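Local coordinates for bifunctional GH43-CE protein (PDB 6MLY), which probably trims xylose-containing plant polysaccharides with a family 43 glycosidase domain and carries a second, esterase-like domain of the alpha/beta-hydrolase fold, at residues A[24-29]-A[64-69]; A[266-269]-A[275-278]; A[433-438]-A[459-464]; A[600-605]-A[638-643]; A[654-659]-A[665-670]. All coordinates share one frame; numbering follows the deposited sequence.

Interaction 1. Residues A[24-29]-A[64-69]; sequences PVIYAD and VNWKLV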
# COMPACT_ATOMS: atom_id res chain seq x y z
N PRO A 24 2.94 20.17 2.94
CA PRO A 24 4.32 20.05 2.47
C PRO A 24 4.53 20.46 1.00
O PRO A 24 3.75 20.04 0.14
CB PRO A 24 4.62 18.56 2.62
CG PRO A 24 3.29 17.90 2.36
CD PRO A 24 2.29 18.85 2.98
N VAL A 25 5.59 21.24 0.76
CA VAL A 25 5.89 21.82 -0.55
C VAL A 25 6.31 20.72 -1.53
O VAL A 25 6.16 20.88 -2.74
CB VAL A 25 6.98 22.92 -0.44
CG1 VAL A 25 6.50 24.09 0.40
CG2 VAL A 25 8.30 22.37 0.07
N ILE A 26 6.88 19.63 -0.99
CA ILE A 26 7.09 18.39 -1.73
C ILE A 26 6.52 17.23 -0.90
O ILE A 26 7.12 16.83 0.10
CB ILE A 26 8.59 18.16 -2.05
CG1 ILE A 26 9.16 19.28 -2.92
CG2 ILE A 26 8.79 16.78 -2.67
CD1 ILE A 26 10.64 19.14 -3.21
N TYR A 27 5.38 16.68 -1.33
CA TYR A 27 4.81 15.51 -0.68
C TYR A 27 5.45 14.25 -1.29
O TYR A 27 4.81 13.51 -2.04
CB TYR A 27 3.29 15.50 -0.81
CG TYR A 27 2.56 14.87 0.35
CD1 TYR A 27 1.36 15.40 0.81
CD2 TYR A 27 3.06 13.75 1.00
CE1 TYR A 27 0.68 14.83 1.87
CE2 TYR A 27 2.39 13.17 2.07
CZ TYR A 27 1.19 13.71 2.50
OH TYR A 27 0.52 13.13 3.54
N ALA A 28 6.73 14.03 -0.96
CA ALA A 28 7.51 12.90 -1.47
C ALA A 28 8.87 12.83 -0.77
O ALA A 28 9.30 13.79 -0.13
CB ALA A 28 7.69 13.02 -2.97
N ASP A 29 9.53 11.69 -0.92
CA ASP A 29 10.74 11.33 -0.19
C ASP A 29 11.93 12.09 -0.80
O ASP A 29 12.53 11.65 -1.78
CB ASP A 29 10.92 9.81 -0.21
CG ASP A 29 12.01 9.28 0.71
OD1 ASP A 29 12.05 9.69 1.89
OD2 ASP A 29 12.79 8.44 0.24
N VAL A 64 8.62 26.38 -4.55
CA VAL A 64 7.35 25.64 -4.50
C VAL A 64 7.35 24.55 -5.58
O VAL A 64 7.11 23.38 -5.28
CB VAL A 64 6.14 26.59 -4.67
CG1 VAL A 64 4.82 25.85 -4.58
CG2 VAL A 64 6.17 27.72 -3.67
N ASN A 65 7.60 24.95 -6.83
CA ASN A 65 7.64 24.07 -7.98
C ASN A 65 9.09 23.65 -8.25
O ASN A 65 9.91 24.47 -8.67
CB ASN A 65 6.99 24.75 -9.18
CG ASN A 65 5.53 25.05 -8.95
OD1 ASN A 65 4.75 24.17 -8.56
ND2 ASN A 65 5.14 26.30 -9.17
N TRP A 66 9.37 22.37 -8.00
CA TRP A 66 10.70 21.77 -8.09
C TRP A 66 10.78 20.87 -9.32
O TRP A 66 9.76 20.47 -9.87
CB TRP A 66 11.00 21.00 -6.80
CG TRP A 66 11.13 21.89 -5.61
CD1 TRP A 66 10.15 22.27 -4.74
CD2 TRP A 66 12.33 22.56 -5.16
NE1 TRP A 66 10.65 23.11 -3.78
CE2 TRP A 66 11.99 23.31 -4.01
CE3 TRP A 66 13.66 22.59 -5.62
CZ2 TRP A 66 12.92 24.07 -3.32
CZ3 TRP A 66 14.58 23.35 -4.93
CH2 TRP A 66 14.21 24.08 -3.80
N LYS A 67 12.01 20.57 -9.76
CA LYS A 67 12.24 19.57 -10.80
C LYS A 67 13.69 19.09 -10.74
O LYS A 67 14.59 19.85 -10.39
CB LYS A 67 11.85 20.11 -12.18
CG LYS A 67 12.87 21.01 -12.86
CD LYS A 67 12.54 21.30 -14.31
CE LYS A 67 13.61 22.13 -14.99
NZ LYS A 67 13.45 22.13 -16.46
N LEU A 68 13.90 17.82 -11.10
CA LEU A 68 15.21 17.20 -11.17
C LEU A 68 15.93 17.68 -12.44
O LEU A 68 15.34 17.72 -13.52
CB LEU A 68 15.05 15.67 -11.18
CG LEU A 68 14.57 15.06 -9.87
CD1 LEU A 68 13.88 13.72 -10.10
CD2 LEU A 68 15.73 14.91 -8.89
N VAL A 69 17.22 18.03 -12.29
CA VAL A 69 18.01 18.59 -13.38
C VAL A 69 19.28 17.76 -13.63
O VAL A 69 19.74 17.70 -14.78
CB VAL A 69 18.33 20.07 -13.14
CG1 VAL A 69 17.06 20.91 -13.13
CG2 VAL A 69 19.12 20.30 -11.85
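Ile-26 and Trp-66 meet in the family 43 glycosidase domain, a beta-propeller, at the point where the N-terminal loop 24-29 passes an outermost strand of a four-stranded antiparallel blade. The case illustrates how an irregular segment can be packed on regular structure through an aliphatic arm laid on an aromatic face. The arm of Ile-26 crosses the indole at about a right angle, and its terminal CD1 stands over the five-membered ring, 3.8 Å from the centroid and 26° off the normal, which makes a CH-pi contact. The nearest ring atom is Trp-66 CD1, 3.5 Å from Ile-26 CD1, and Ile-26 CG1 lies 3.6 Å from the same Trp-66 CD1, so CG1 follows CD1 in against the same ring atom. The reach follows from an outstretched second torsion (chi2 177°) that carries CD1 directly away from Ile-26 CA. The indole NE1 also gives a weak hydrogen bond to Leu-63 O, just before 64-69. Beside this pair the two backbones pass each other, with Val-25 O 3.7 Å from Val-64 O, and the Val-25 side chain points toward the other segment and also packs on Leu-279 and Leu-301. Ile-26 also touches Pro-277, so the loop is wedged between the blade that ends in strand 66-71 and strand 275-282 of another sheet. Filling the gap between neighbouring blades with apolar side chains is typical of the beta-propeller fold.

Interaction 2. Residues A[266-269]-A[275-278]; sequences LFED and RIPY. With EDO (1,2-ethanediol), chain F.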
# COMPACT_ATOMS: atom_id res chain seq x y z
N LEU A 266 13.20 22.11 5.90
CA LEU A 266 13.22 20.99 6.86
C LEU A 266 12.40 19.83 6.29
O LEU A 266 11.76 19.97 5.25
CB LEU A 266 12.62 21.46 8.19
CG LEU A 266 13.19 22.73 8.80
CD1 LEU A 266 12.23 23.31 9.84
CD2 LEU A 266 14.55 22.47 9.42
N PHE A 267 12.37 18.70 7.01
CA PHE A 267 11.55 17.55 6.60
C PHE A 267 10.96 16.82 7.82
O PHE A 267 11.56 16.81 8.91
CB PHE A 267 12.35 16.59 5.72
CG PHE A 267 13.44 15.80 6.42
CD1 PHE A 267 13.13 14.65 7.14
CD2 PHE A 267 14.76 16.18 6.32
CE1 PHE A 267 14.13 13.93 7.77
CE2 PHE A 267 15.76 15.45 6.95
CZ PHE A 267 15.45 14.33 7.67
N GLU A 268 9.80 16.19 7.60
CA GLU A 268 9.07 15.35 8.56
C GLU A 268 9.22 13.88 8.14
O GLU A 268 9.49 13.60 6.98
CB GLU A 268 7.58 15.73 8.57
CG GLU A 268 6.82 15.27 9.80
CD GLU A 268 5.30 15.27 9.65
OE1 GLU A 268 4.82 15.34 8.50
OE2 GLU A 268 4.60 15.19 10.69
N ASP A 269 9.06 12.96 9.10
CA ASP A 269 8.87 11.54 8.81
C ASP A 269 7.37 11.26 8.71
O ASP A 269 6.71 11.04 9.73
CB ASP A 269 9.53 10.65 9.87
CG ASP A 269 11.03 10.87 10.00
OD1 ASP A 269 11.62 11.37 9.03
OD2 ASP A 269 11.58 10.53 11.06
N ARG A 275 10.12 10.74 3.80
CA ARG A 275 10.57 11.92 4.56
C ARG A 275 10.48 13.15 3.66
O ARG A 275 11.25 13.30 2.71
CB ARG A 275 11.98 11.66 5.10
CG ARG A 275 12.12 10.35 5.86
CD ARG A 275 13.42 10.21 6.64
NE ARG A 275 14.53 9.72 5.83
CZ ARG A 275 15.81 9.95 6.09
NH1 ARG A 275 16.17 10.65 7.15
NH2 ARG A 275 16.74 9.48 5.28
N ILE A 276 9.51 14.04 3.96
CA ILE A 276 8.94 14.97 2.98
C ILE A 276 9.34 16.40 3.34
O ILE A 276 9.18 16.83 4.48
CB ILE A 276 7.40 14.79 2.88
CG1 ILE A 276 6.68 14.97 4.22
CG2 ILE A 276 7.04 13.44 2.26
CD1 ILE A 276 5.21 15.24 4.07
N PRO A 277 9.92 17.17 2.38
CA PRO A 277 10.25 18.58 2.60
C PRO A 277 9.16 19.51 3.15
O PRO A 277 7.99 19.41 2.75
CB PRO A 277 10.61 19.05 1.18
CG PRO A 277 11.24 17.83 0.56
CD PRO A 277 10.39 16.69 1.08
N TYR A 278 9.58 20.40 4.06
CA TYR A 278 8.76 21.43 4.71
C TYR A 278 9.50 22.78 4.63
O TYR A 278 10.71 22.85 4.86
CB TYR A 278 8.52 21.09 6.18
CG TYR A 278 7.32 20.21 6.46
CD1 TYR A 278 7.22 18.94 5.91
CD2 TYR A 278 6.31 20.62 7.32
CE1 TYR A 278 6.13 18.12 6.18
CE2 TYR A 278 5.21 19.82 7.59
CZ TYR A 278 5.12 18.56 7.02
OH TYR A 278 4.05 17.76 7.28
C1 EDO F . 19.66 10.17 7.59
O1 EDO F . 18.91 10.94 6.64
C2 EDO F . 20.78 9.45 6.84
O2 EDO F . 21.59 10.42 6.17
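Glu-268 O is approached by two groups of the opposing strand: the backbone N of Ile-276, hydrogen-bonded at 3.1 Å, and Arg-275 CA, through a CA-H...O contact. Glu-268 N answers with a bond to Ile-276 O, and Leu-266 and Tyr-278 form the next hydrogen-bonded pair of this antiparallel hairpin. On one face of the sheet, Tyr-278 OH gives a weak bond to Glu-268 OE1 at 2.8 Å, with the carboxylate turned 70° from the phenol ring. On the other, Arg-275 runs alongside Phe-267, the guanidinium almost perpendicular to the ring (88°) and NH1 3.8 Å from Phe-267 CZ. A bend at chi3 (-84°) turns the arginine head, whose NH1 and NH2 both donate to O1 of a 1,2-ethanediol, probably from the crystallisation liquor, which also bonds Asp-32. Asp-269 OD1 meets the arginine's aliphatic part, 3.2 Å from Arg-275 CD. The Phe-267 side chain lies about 9 Å from that of Asp-143, predicted to be important for catalysis. The chemistry implies a buried glutamate carboxylate met by a tyrosine hydroxyl on one face and, on the other, an arginine beside a phenyl ring and an aspartate, its N-H groups available to a polar partner.

Interaction 3. Residues A[433-438]-A[459-464]; sequences EKVPLN and FYYSLD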
# COMPACT_ATOMS: atom_id res chain seq x y z
N GLU A 433 -3.24 -14.48 -4.36
CA GLU A 433 -4.24 -14.81 -5.37
C GLU A 433 -3.50 -15.09 -6.68
O GLU A 433 -2.36 -14.64 -6.86
CB GLU A 433 -5.23 -13.64 -5.49
CG GLU A 433 -6.37 -13.89 -6.46
CD GLU A 433 -7.35 -12.73 -6.59
OE1 GLU A 433 -7.58 -12.03 -5.56
OE2 GLU A 433 -7.87 -12.52 -7.72
N LYS A 434 -4.14 -15.86 -7.57
CA LYS A 434 -3.50 -16.32 -8.79
C LYS A 434 -4.55 -16.55 -9.88
O LYS A 434 -5.43 -17.38 -9.71
CB LYS A 434 -2.73 -17.61 -8.49
CG LYS A 434 -1.97 -18.19 -9.67
CD LYS A 434 -0.80 -19.06 -9.25
CE LYS A 434 -1.17 -20.08 -8.19
NZ LYS A 434 -0.05 -21.00 -7.90
N VAL A 435 -4.43 -15.79 -10.98
CA VAL A 435 -5.30 -15.92 -12.15
C VAL A 435 -4.44 -16.42 -13.31
O VAL A 435 -3.32 -15.96 -13.48
CB VAL A 435 -6.00 -14.59 -12.50
CG1 VAL A 435 -6.75 -14.66 -13.83
CG2 VAL A 435 -6.94 -14.14 -11.40
N PRO A 436 -4.94 -17.37 -14.14
CA PRO A 436 -4.22 -17.78 -15.35
C PRO A 436 -4.24 -16.67 -16.42
O PRO A 436 -5.22 -15.92 -16.52
CB PRO A 436 -5.00 -19.01 -15.82
CG PRO A 436 -6.40 -18.77 -15.32
CD PRO A 436 -6.20 -18.11 -13.97
N LEU A 437 -3.17 -16.58 -17.21
CA LEU A 437 -3.11 -15.66 -18.34
C LEU A 437 -3.16 -16.46 -19.65
O LEU A 437 -2.42 -17.44 -19.81
CB LEU A 437 -1.84 -14.80 -18.24
CG LEU A 437 -1.75 -13.66 -19.26
CD1 LEU A 437 -2.92 -12.71 -19.13
CD2 LEU A 437 -0.43 -12.91 -19.10
N ASN A 438 -4.04 -16.04 -20.56
CA ASN A 438 -4.18 -16.64 -21.89
C ASN A 438 -3.90 -15.60 -22.99
O ASN A 438 -4.11 -15.88 -24.16
CB ASN A 438 -5.56 -17.27 -22.05
CG ASN A 438 -5.95 -18.13 -20.86
OD1 ASN A 438 -5.25 -19.10 -20.54
ND2 ASN A 438 -7.03 -17.78 -20.19
N PHE A 459 -3.31 -3.43 -5.31
CA PHE A 459 -2.84 -3.88 -6.62
C PHE A 459 -4.01 -4.37 -7.47
O PHE A 459 -4.98 -4.93 -6.95
CB PHE A 459 -1.81 -5.00 -6.46
CG PHE A 459 -0.56 -4.59 -5.71
CD1 PHE A 459 -0.48 -4.73 -4.34
CD2 PHE A 459 0.52 -4.05 -6.39
CE1 PHE A 459 0.66 -4.35 -3.65
CE2 PHE A 459 1.67 -3.67 -5.70
CZ PHE A 459 1.73 -3.82 -4.33
N TYR A 460 -3.90 -4.13 -8.78
CA TYR A 460 -4.86 -4.60 -9.78
C TYR A 460 -4.08 -5.18 -10.98
O TYR A 460 -2.89 -4.89 -11.14
CB TYR A 460 -5.75 -3.47 -10.31
CG TYR A 460 -6.50 -2.66 -9.28
CD1 TYR A 460 -7.88 -2.69 -9.22
CD2 TYR A 460 -5.84 -1.81 -8.41
CE1 TYR A 460 -8.59 -1.93 -8.31
CE2 TYR A 460 -6.54 -1.04 -7.48
CZ TYR A 460 -7.92 -1.11 -7.43
OH TYR A 460 -8.60 -0.35 -6.53
N TYR A 461 -4.78 -5.98 -11.80
CA TYR A 461 -4.31 -6.36 -13.13
C TYR A 461 -5.39 -5.98 -14.15
O TYR A 461 -6.44 -5.49 -13.77
CB TYR A 461 -3.92 -7.84 -13.18
CG TYR A 461 -5.06 -8.82 -13.28
CD1 TYR A 461 -5.59 -9.17 -14.51
CD2 TYR A 461 -5.58 -9.44 -12.16
CE1 TYR A 461 -6.64 -10.08 -14.62
CE2 TYR A 461 -6.61 -10.35 -12.24
CZ TYR A 461 -7.14 -10.68 -13.48
OH TYR A 461 -8.17 -11.58 -13.57
N SER A 462 -5.09 -6.19 -15.43
CA SER A 462 -6.02 -5.90 -16.52
C SER A 462 -5.50 -6.50 -17.83
O SER A 462 -4.30 -6.56 -18.05
CB SER A 462 -6.26 -4.41 -16.62
OG SER A 462 -7.00 -4.09 -17.79
N LEU A 463 -6.43 -6.95 -18.69
CA LEU A 463 -6.13 -7.56 -19.99
C LEU A 463 -6.44 -6.57 -21.13
O LEU A 463 -6.35 -6.92 -22.30
CB LEU A 463 -6.98 -8.83 -20.15
CG LEU A 463 -6.97 -9.79 -18.96
CD1 LEU A 463 -7.72 -11.07 -19.30
CD2 LEU A 463 -5.56 -10.12 -18.52
N ASP A 464 -6.75 -5.33 -20.74
CA ASP A 464 -7.51 -4.37 -21.54
C ASP A 464 -7.05 -2.96 -21.15
O ASP A 464 -6.41 -2.77 -20.11
CB ASP A 464 -9.00 -4.65 -21.31
CG ASP A 464 -10.00 -3.72 -21.99
OD1 ASP A 464 -9.65 -2.55 -22.26
OD2 ASP A 464 -11.14 -4.19 -22.22
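Val-435 and Tyr-461 touch through the outer end of the phenol, whose oxygen is set against both methyls of the valine: OH lies 3.4 Å from Val-435 CG1 and 3.6 Å from Val-435 CG2. The ring follows behind, with Tyr-461 CE2 3.9 Å from Val-435 CG2, and the two side chains cross at about a right angle. Leu-437 CD1 and Leu-463 CD2 approach to 3.7 Å as their branches slide past each other in opposite directions. The tyrosine gets there because its CG sits between the backbone N and the carbonyl carbon (chi1 78°), which lifts the ring off its strand toward the facing sheet. Around this first shell, Ile-419, Phe-444, Lys-469 and Ile-471 touch the Tyr-461 side chain, and the backbone of Tyr-461 is bonded to Lys-469 of the adjoining strand. Leu-437 packs on Ile-419 as well, while Ser-462 OG is bonded to Asp-464 O at 2.7 Å and has Asn-467 O as a further partner. Replacing Tyr-461 by an alanine is likely to leave the Val-435 methyls without their partner and open a gap between the two sheets. The two segments belong to different sheets of the concanavalin A-like sandwich. The chemistry implies cohesion between sheets by dispersion, with a polar atom, the phenol oxygen, placed against methyl groups.

Interaction 4. Residues A[600-605]-A[638-643]; sequences DVKAAI and GTTNGV. With NA (sodium ion), chain H.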
# COMPACT_ATOMS: atom_id res chain seq x y z
N ASP A 600 -21.10 -9.41 15.78
CA ASP A 600 -20.14 -8.77 14.90
C ASP A 600 -20.82 -8.44 13.57
O ASP A 600 -20.69 -7.33 13.06
CB ASP A 600 -18.89 -9.63 14.70
CG ASP A 600 -17.95 -9.65 15.90
OD1 ASP A 600 -18.20 -8.90 16.87
OD2 ASP A 600 -16.98 -10.43 15.86
N VAL A 601 -21.55 -9.41 13.01
CA VAL A 601 -22.22 -9.25 11.72
C VAL A 601 -23.13 -8.02 11.77
O VAL A 601 -23.05 -7.15 10.91
CB VAL A 601 -23.01 -10.52 11.33
CG1 VAL A 601 -23.88 -10.29 10.11
CG2 VAL A 601 -22.07 -11.69 11.10
N LYS A 602 -23.96 -7.96 12.81
CA LYS A 602 -24.92 -6.88 12.98
C LYS A 602 -24.18 -5.54 13.14
O LYS A 602 -24.70 -4.52 12.70
CB LYS A 602 -25.86 -7.19 14.15
CG LYS A 602 -26.83 -8.32 13.89
CD LYS A 602 -28.01 -8.37 14.83
CE LYS A 602 -28.99 -9.49 14.55
NZ LYS A 602 -29.63 -9.36 13.22
N ALA A 603 -22.99 -5.56 13.74
CA ALA A 603 -22.15 -4.35 13.95
C ALA A 603 -21.54 -3.86 12.62
O ALA A 603 -21.43 -2.65 12.39
CB ALA A 603 -21.07 -4.63 14.96
N ALA A 604 -21.10 -4.81 11.78
CA ALA A 604 -20.57 -4.48 10.46
C ALA A 604 -21.65 -3.78 9.62
O ALA A 604 -21.35 -2.82 8.92
CB ALA A 604 -20.06 -5.72 9.78
N ILE A 605 -22.89 -4.27 9.71
CA ILE A 605 -24.02 -3.72 8.95
C ILE A 605 -24.36 -2.32 9.49
O ILE A 605 -24.58 -1.38 8.71
CB ILE A 605 -25.24 -4.68 9.00
CG1 ILE A 605 -24.91 -6.04 8.40
CG2 ILE A 605 -26.45 -4.05 8.33
CD1 ILE A 605 -25.81 -7.17 8.88
N GLY A 638 -30.50 -12.88 8.67
CA GLY A 638 -31.74 -12.80 7.89
C GLY A 638 -33.01 -12.91 8.74
O GLY A 638 -33.95 -12.13 8.57
N THR A 639 -33.03 -13.87 9.67
CA THR A 639 -34.26 -14.17 10.40
C THR A 639 -34.40 -13.28 11.64
O THR A 639 -35.48 -13.25 12.24
CB THR A 639 -34.38 -15.67 10.73
OG1 THR A 639 -33.35 -16.06 11.63
CG2 THR A 639 -34.32 -16.56 9.51
N THR A 640 -33.34 -12.54 12.01
CA THR A 640 -33.33 -11.80 13.29
C THR A 640 -33.42 -10.28 13.07
O THR A 640 -33.22 -9.52 14.01
CB THR A 640 -32.14 -12.22 14.15
OG1 THR A 640 -30.93 -11.94 13.44
CG2 THR A 640 -32.20 -13.68 14.53
N ASN A 641 -33.77 -9.86 11.86
CA ASN A 641 -34.17 -8.47 11.58
C ASN A 641 -35.08 -7.96 12.70
O ASN A 641 -36.22 -8.40 12.82
CB ASN A 641 -34.89 -8.33 10.24
CG ASN A 641 -33.95 -8.18 9.06
OD1 ASN A 641 -32.77 -7.90 9.22
ND2 ASN A 641 -34.48 -8.33 7.85
N GLY A 642 -34.57 -7.04 13.51
CA GLY A 642 -35.36 -6.33 14.50
C GLY A 642 -35.39 -7.03 15.84
O GLY A 642 -36.11 -6.61 16.74
N VAL A 643 -34.59 -8.09 15.99
CA VAL A 643 -34.54 -8.87 17.23
C VAL A 643 -33.35 -8.40 18.07
O VAL A 643 -32.20 -8.49 17.63
CB VAL A 643 -34.46 -10.38 16.93
CG1 VAL A 643 -34.45 -11.19 18.22
CG2 VAL A 643 -35.57 -10.83 16.00
NA NA H . -37.85 -12.89 12.58
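The end of helix 629-639 in the alpha/beta-hydrolase domain is joined to helix 596-610 by one lysine-to-threonine bond: Lys-602 NZ donates to Thr-640 OG1 at 2.9 Å. It is an example of a long side chain reaching from one helix to the loop just beyond the end of another; the nearest CA atoms, Lys-602 and Asn-641, are 9.5 Å from each other. The lysine chain runs extended and then bends at its last torsion (chi4 -64°), which brings the ammonium onto the threonine while Lys-602 CE stays 3.3 Å from Thr-640 OG1. That hydroxyl has further partners: it is bonded to Leu-636 O and more weakly to Ala-637 O, so it links the lysine to carbonyls of the last turn of helix 629-639. The negative end of that helix would probably favour the positive charge. Were Lys-602 an alanine, Thr-640 OG1 would probably lose this donor and the helix end its nearby positive charge. Thr-640 also opens a type II beta turn closed by Val-643 N to Thr-640 O, 2.8 Å, with Gly-642 at positive phi. Just before it, Thr-639 O binds the sodium ion at 2.4 Å together with Tyr-720, Asp-722 and Asp-725. Helix 596-610 lies with Val-601 on Ile-624 and Ile-605 on Ile-622, which places it against strand 621-627 of the central sheet, with helix 629-639 following that strand.

Interaction 5. Residues A[654-659]-A[665-670]; sequences DLEGNV and FSSRVD. With EDO (1,2-ethanediol), chain G.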
# COMPACT_ATOMS: atom_id res chain seq x y z
N ASP A 654 -28.10 -12.10 23.89
CA ASP A 654 -28.13 -10.80 23.23
C ASP A 654 -27.72 -10.98 21.76
O ASP A 654 -26.57 -11.34 21.48
CB ASP A 654 -27.22 -9.81 23.97
CG ASP A 654 -27.28 -8.37 23.48
OD1 ASP A 654 -27.68 -8.15 22.32
OD2 ASP A 654 -26.90 -7.48 24.27
N LEU A 655 -28.64 -10.72 20.83
CA LEU A 655 -28.43 -11.05 19.42
C LEU A 655 -27.87 -9.86 18.62
O LEU A 655 -27.31 -10.08 17.56
CB LEU A 655 -29.75 -11.54 18.80
CG LEU A 655 -30.03 -13.03 18.97
CD1 LEU A 655 -31.38 -13.39 18.37
CD2 LEU A 655 -28.93 -13.88 18.35
N GLU A 656 -28.05 -8.62 19.11
CA GLU A 656 -27.55 -7.46 18.36
C GLU A 656 -26.16 -7.04 18.88
O GLU A 656 -25.22 -6.95 18.10
CB GLU A 656 -28.54 -6.30 18.35
CG GLU A 656 -28.26 -5.33 17.22
CD GLU A 656 -29.27 -4.22 17.00
OE1 GLU A 656 -30.09 -3.97 17.91
OE2 GLU A 656 -29.23 -3.60 15.91
N GLY A 657 -26.07 -6.77 20.19
CA GLY A 657 -24.80 -6.51 20.87
C GLY A 657 -24.48 -5.03 20.98
O GLY A 657 -25.32 -4.18 20.66
N ASN A 658 -23.25 -4.72 21.43
CA ASN A 658 -22.77 -3.35 21.62
C ASN A 658 -21.33 -3.24 21.11
O ASN A 658 -20.48 -2.65 21.77
CB ASN A 658 -22.80 -2.94 23.09
CG ASN A 658 -24.15 -3.13 23.73
OD1 ASN A 658 -25.15 -2.61 23.22
ND2 ASN A 658 -24.20 -3.85 24.83
N VAL A 659 -21.08 -3.78 19.92
CA VAL A 659 -19.73 -3.95 19.42
C VAL A 659 -19.17 -2.58 19.03
O VAL A 659 -18.18 -2.13 19.61
CB VAL A 659 -19.69 -4.98 18.27
CG1 VAL A 659 -18.31 -5.10 17.65
CG2 VAL A 659 -20.19 -6.34 18.73
N PHE A 665 -28.26 2.92 14.56
CA PHE A 665 -28.56 2.58 13.17
C PHE A 665 -29.06 1.14 13.07
O PHE A 665 -28.85 0.34 13.97
CB PHE A 665 -27.32 2.78 12.29
CG PHE A 665 -26.89 4.22 12.15
CD1 PHE A 665 -26.10 4.82 13.12
CD2 PHE A 665 -27.29 4.98 11.06
CE1 PHE A 665 -25.72 6.15 13.00
CE2 PHE A 665 -26.91 6.31 10.94
CZ PHE A 665 -26.12 6.89 11.91
N SER A 666 -29.71 0.84 11.93
CA SER A 666 -30.35 -0.44 11.69
C SER A 666 -29.32 -1.49 11.27
O SER A 666 -28.44 -1.21 10.46
CB SER A 666 -31.44 -0.29 10.65
OG SER A 666 -32.19 -1.50 10.52
N SER A 667 -29.48 -2.70 11.81
CA SER A 667 -28.65 -3.87 11.48
C SER A 667 -29.39 -4.82 10.52
O SER A 667 -29.04 -5.99 10.43
CB SER A 667 -28.24 -4.60 12.73
OG SER A 667 -29.36 -5.24 13.34
N ARG A 668 -30.39 -4.30 9.79
CA ARG A 668 -31.25 -5.12 8.93
C ARG A 668 -30.50 -5.54 7.67
O ARG A 668 -29.54 -4.89 7.26
CB ARG A 668 -32.51 -4.36 8.51
CG ARG A 668 -33.68 -4.50 9.46
CD ARG A 668 -34.89 -3.76 8.94
NE ARG A 668 -36.04 -3.86 9.84
CZ ARG A 668 -36.48 -2.87 10.61
NH1 ARG A 668 -35.85 -1.71 10.63
NH2 ARG A 668 -37.58 -3.04 11.33
N VAL A 669 -30.98 -6.63 7.06
CA VAL A 669 -30.59 -7.05 5.72
C VAL A 669 -31.87 -7.33 4.93
O VAL A 669 -32.91 -7.63 5.52
CB VAL A 669 -29.66 -8.28 5.75
CG1 VAL A 669 -28.34 -7.95 6.43
CG2 VAL A 669 -30.30 -9.49 6.40
N ASP A 670 -31.79 -7.22 3.60
CA ASP A 670 -32.97 -7.22 2.73
C ASP A 670 -33.04 -8.50 1.88
O ASP A 670 -34.08 -8.77 1.26
CB ASP A 670 -32.98 -5.96 1.87
CG ASP A 670 -32.93 -4.68 2.69
OD1 ASP A 670 -33.74 -4.55 3.62
OD2 ASP A 670 -32.06 -3.83 2.39
C1 EDO G . -34.37 -1.75 13.34
O1 EDO G . -34.24 -0.87 12.22
C2 EDO G . -33.53 -3.00 13.14
O2 EDO G . -32.53 -3.06 14.16
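Phe-665 is the first of the second segment to come near Glu-656, in the connection between strands 651-654 and 671-675 of the alpha/beta-hydrolase domain, a loop that doubles back so that two irregular segments face each other. Phe-665 O is still 4.4 Å from Glu-656 OE2, while the phenylalanine ring leads away to Ala-610. The Ser-666 side chain starts away from 654-659, and its OG shares a hydrogen bond of 2.7 Å with O1 of a 1,2-ethanediol, probably from the crystallisation liquor. Ser-667 makes the real contact. Its OG donates to Glu-656 OE2 at 3.1 Å, arriving from above the carboxylate, 46° out of its plane. Because the glutamate chain is outstretched, with CG opposite the backbone N (chi1 -161°), its carboxylate spans a CA separation of 7.8 Å between Glu-656 and Ser-667. Arg-606 NH1 adds a long, weak ion pair to the same oxygen. The glutamate's own backbone is tied back by Asp-654 OD1, which weakly accepts both Glu-656 N and Gly-657 N. At Arg-668 the placing of the diol against the guanidinium is doubtful, but the backbone carbonyl accepts a bond from Arg-609 of helix 596-610. Val-669 then packs on Ile-605 and Ile-624. The segment ends as Asp-670 joins strand 621-627, its OD2 accepting the backbone N of Ile-622.

How the interactions relate
The five contacts fall into three groups, one for each domain. Interactions 1 and 2 share the propeller, with centres 11 Å apart, and are tied by a probable hydrogen bond of 2.9 Å from Arg-275 N to Asp-29 OD1; interaction 2 is the nearer to the predicted catalytic-site residue Asp-143. Interaction 3 stands alone in the sandwich domain, its nearest atoms about 17 Å from those of interaction 1 and about 20 Å from those of interaction 4. Interactions 4 and 5 adjoin, with centres 4 Å apart, joined by Asn-641 ND2 to Val-669 O at 2.9 Å. Interaction 4 supplies Thr-639 O to the sodium ion, which lies about 11 Å from the Ser-667 side chain of interaction 5.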